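Local coordinates for protein heat-inducible transcription repressor HrcA (Thermotoga maritima, PDB 1STZ) that probably represses the class I heat-shock operons grpE-dnaK-dnaJ and groELS as a DNA-binding negative regulator of transcription, at residues Asp242-Leu247 against Phe307-Thr312. Residues are numbered along the deposited sequence; the frame is centred on the assembly and turned at random.
Sequences DETLTL and FTSKVT
An Asx turn and an ST turn meet through their hydroxyls where the loop D242-L247 faces the end of strand 299-309, at S309, and the turn that follows it. The OG of S309 lies 2.9 Å from OG1 of T244, a hydrogen bond that is plausible but not settled. Each hydroxyl is also tied to its own turn. In the loop, D242 and L245 bracket a type I beta turn, and OD1 of D242 receives both OG1 of T244 at 2.6 Å and the amide N of T244 at 3.1 Å, the latter closing an Asx turn; both donors approach from above the carboxylate plane. T244 OG1 sits between its backbone N and carbonyl carbon (chi1 58°), which turns it toward the aspartate. Across from it, S309 OG is anti to its own N (chi1 175°) and accepts from N of V311 at 3.0 Å, forming an ST turn.

The other carboxylate oxygen, OD2 of D242, works through water. One water accepts from the backbone N of S309 and lies 2.7 Å from OD2, to which it may donate; a second, also 2.7 Å from OD2, donates onward to O of V311. An alanine in place of D242 would remove both bonds from T244 to OD1, the water bridge from OD2 to V311 O and the other water's possible bond, and would probably leave the T244 hydroxyl less firmly placed against S309.

Apolar contact is modest: CD2 of L245 lies alongside CB of S309 at 4.1 Å, while CG2 of T244 reaches CB of V311.

This packing joins the linker between helices 236-241 and 247-256 to the end of strand 299-309 in the five-stranded antiparallel sheet of the C-terminal domain. L245 also rests on F287 of the adjacent strand 287-296, and K34 touches both T244 and V311.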
loop_
_atom_site.group_PDB
_atom_site.type_symbol
_atom_site.label_atom_id
_atom_site.label_comp_id
_atom_site.label_asym_id
_atom_site.label_seq_id
_atom_site.Cartn_x
_atom_site.Cartn_y
_atom_site.Cartn_z
ATOM N N ASP A 242 -22.526 -7.335 -3.117
ATOM C CA ASP A 242 -23.337 -7.057 -1.938
ATOM C C ASP A 242 -24.749 -7.682 -1.987
ATOM O O ASP A 242 -25.638 -7.223 -2.720
ATOM C CB ASP A 242 -23.432 -5.545 -1.776
ATOM C CG ASP A 242 -23.894 -5.144 -0.421
ATOM O OD1 ASP A 242 -24.621 -5.958 0.199
ATOM O OD2 ASP A 242 -23.577 -4.040 0.102
ATOM N N GLU A 243 -24.957 -8.691 -1.142
ATOM C CA GLU A 243 -26.164 -9.513 -1.162
ATOM C C GLU A 243 -27.426 -8.747 -0.809
ATOM O O GLU A 243 -28.519 -9.197 -1.107
ATOM C CB GLU A 243 -26.021 -10.719 -0.211
ATOM C CG GLU A 243 -26.536 -12.032 -0.793
ATOM C CD GLU A 243 -28.018 -12.316 -0.510
ATOM O OE1 GLU A 243 -28.538 -11.972 0.585
ATOM O OE2 GLU A 243 -28.669 -12.929 -1.390
ATOM N N THR A 244 -27.268 -7.593 -0.172
ATOM C CA THR A 244 -28.399 -6.750 0.189
ATOM C C THR A 244 -28.945 -5.917 -0.968
ATOM O O THR A 244 -29.974 -5.273 -0.807
ATOM C CB THR A 244 -28.008 -5.821 1.385
ATOM O OG1 THR A 244 -26.863 -5.001 1.055
ATOM C CG2 THR A 244 -27.526 -6.661 2.584
ATOM N N LEU A 245 -28.279 -5.927 -2.127
ATOM C CA LEU A 245 -28.698 -5.120 -3.270
ATOM C C LEU A 245 -29.185 -6.029 -4.389
ATOM O O LEU A 245 -28.657 -7.138 -4.583
ATOM C CB LEU A 245 -27.539 -4.235 -3.760
ATOM C CG LEU A 245 -27.009 -3.164 -2.810
ATOM C CD1 LEU A 245 -25.767 -2.465 -3.390
ATOM C CD2 LEU A 245 -28.086 -2.136 -2.464
ATOM N N THR A 246 -30.200 -5.586 -5.122
ATOM C CA THR A 246 -30.712 -6.352 -6.253
ATOM C C THR A 246 -30.218 -5.729 -7.549
ATOM O O THR A 246 -29.701 -4.619 -7.555
ATOM C CB THR A 246 -32.250 -6.367 -6.277
ATOM O OG1 THR A 246 -32.735 -5.028 -6.421
ATOM C CG2 THR A 246 -32.846 -6.886 -4.945
ATOM N N LEU A 247 -30.420 -6.457 -8.629
ATOM C CA LEU A 247 -30.135 -6.007 -9.984
ATOM C C LEU A 247 -30.869 -4.709 -10.283
ATOM O O LEU A 247 -30.288 -3.783 -10.837
ATOM C CB LEU A 247 -30.553 -7.072 -10.993
ATOM C CG LEU A 247 -29.745 -7.256 -12.268
ATOM C CD1 LEU A 247 -30.505 -8.139 -13.263
ATOM C CD2 LEU A 247 -29.383 -5.947 -12.898
ATOM N N PHE A 307 -21.579 5.641 -2.826
ATOM C CA PHE A 307 -22.831 4.921 -2.709
ATOM C C PHE A 307 -22.532 3.517 -2.224
ATOM O O PHE A 307 -21.684 2.841 -2.777
ATOM C CB PHE A 307 -23.541 4.835 -4.059
ATOM C CG PHE A 307 -23.991 6.151 -4.595
ATOM C CD1 PHE A 307 -23.192 6.863 -5.473
ATOM C CD2 PHE A 307 -25.237 6.654 -4.266
ATOM C CE1 PHE A 307 -23.628 8.089 -5.999
ATOM C CE2 PHE A 307 -25.660 7.857 -4.768
ATOM C CZ PHE A 307 -24.842 8.582 -5.639
ATOM N N THR A 308 -23.240 3.082 -1.187
ATOM C CA THR A 308 -23.192 1.702 -0.729
ATOM C C THR A 308 -24.594 1.267 -0.440
ATOM O O THR A 308 -25.504 2.080 -0.421
ATOM C CB THR A 308 -22.371 1.584 0.589
ATOM O OG1 THR A 308 -22.949 2.419 1.605
ATOM C CG2 THR A 308 -20.943 2.121 0.425
ATOM N N SER A 309 -24.779 -0.010 -0.171
ATOM C CA SER A 309 -25.943 -0.418 0.593
ATOM C C SER A 309 -26.022 0.387 1.901
ATOM O O SER A 309 -24.995 0.745 2.493
ATOM C CB SER A 309 -25.877 -1.894 0.933
ATOM O OG SER A 309 -26.965 -2.235 1.765
ATOM N N LYS A 310 -27.238 0.665 2.351
ATOM C CA LYS A 310 -27.440 1.299 3.663
ATOM C C LYS A 310 -27.143 0.351 4.812
ATOM O O LYS A 310 -27.050 0.792 5.952
ATOM C CB LYS A 310 -28.852 1.895 3.802
ATOM C CG LYS A 310 -29.999 0.932 3.776
ATOM C CD LYS A 310 -31.312 1.711 3.884
ATOM C CE LYS A 310 -32.545 0.829 3.638
ATOM N NZ LYS A 310 -33.772 1.680 3.628
ATOM N N VAL A 311 -27.027 -0.944 4.504
ATOM C CA VAL A 311 -26.516 -1.942 5.432
ATOM C C VAL A 311 -25.005 -1.998 5.270
ATOM O O VAL A 311 -24.467 -2.816 4.525
ATOM C CB VAL A 311 -27.152 -3.349 5.211
ATOM C CG1 VAL A 311 -26.765 -4.286 6.346
ATOM C CG2 VAL A 311 -28.686 -3.248 5.083
ATOM N N THR A 312 -24.318 -1.083 5.944
ATOM C CA THR A 312 -22.887 -0.899 5.735
ATOM C C THR A 312 -22.215 -0.403 7.000
ATOM O O THR A 312 -22.878 0.054 7.940
ATOM C CB THR A 312 -22.666 0.092 4.555
ATOM O OG1 THR A 312 -21.273 0.214 4.240
ATOM C CG2 THR A 312 -23.096 1.522 4.917
HETATM O O HOH W 1 -22.370 -1.687 -0.479
HETATM O O HOH W 2 -22.788 -4.050 2.689
#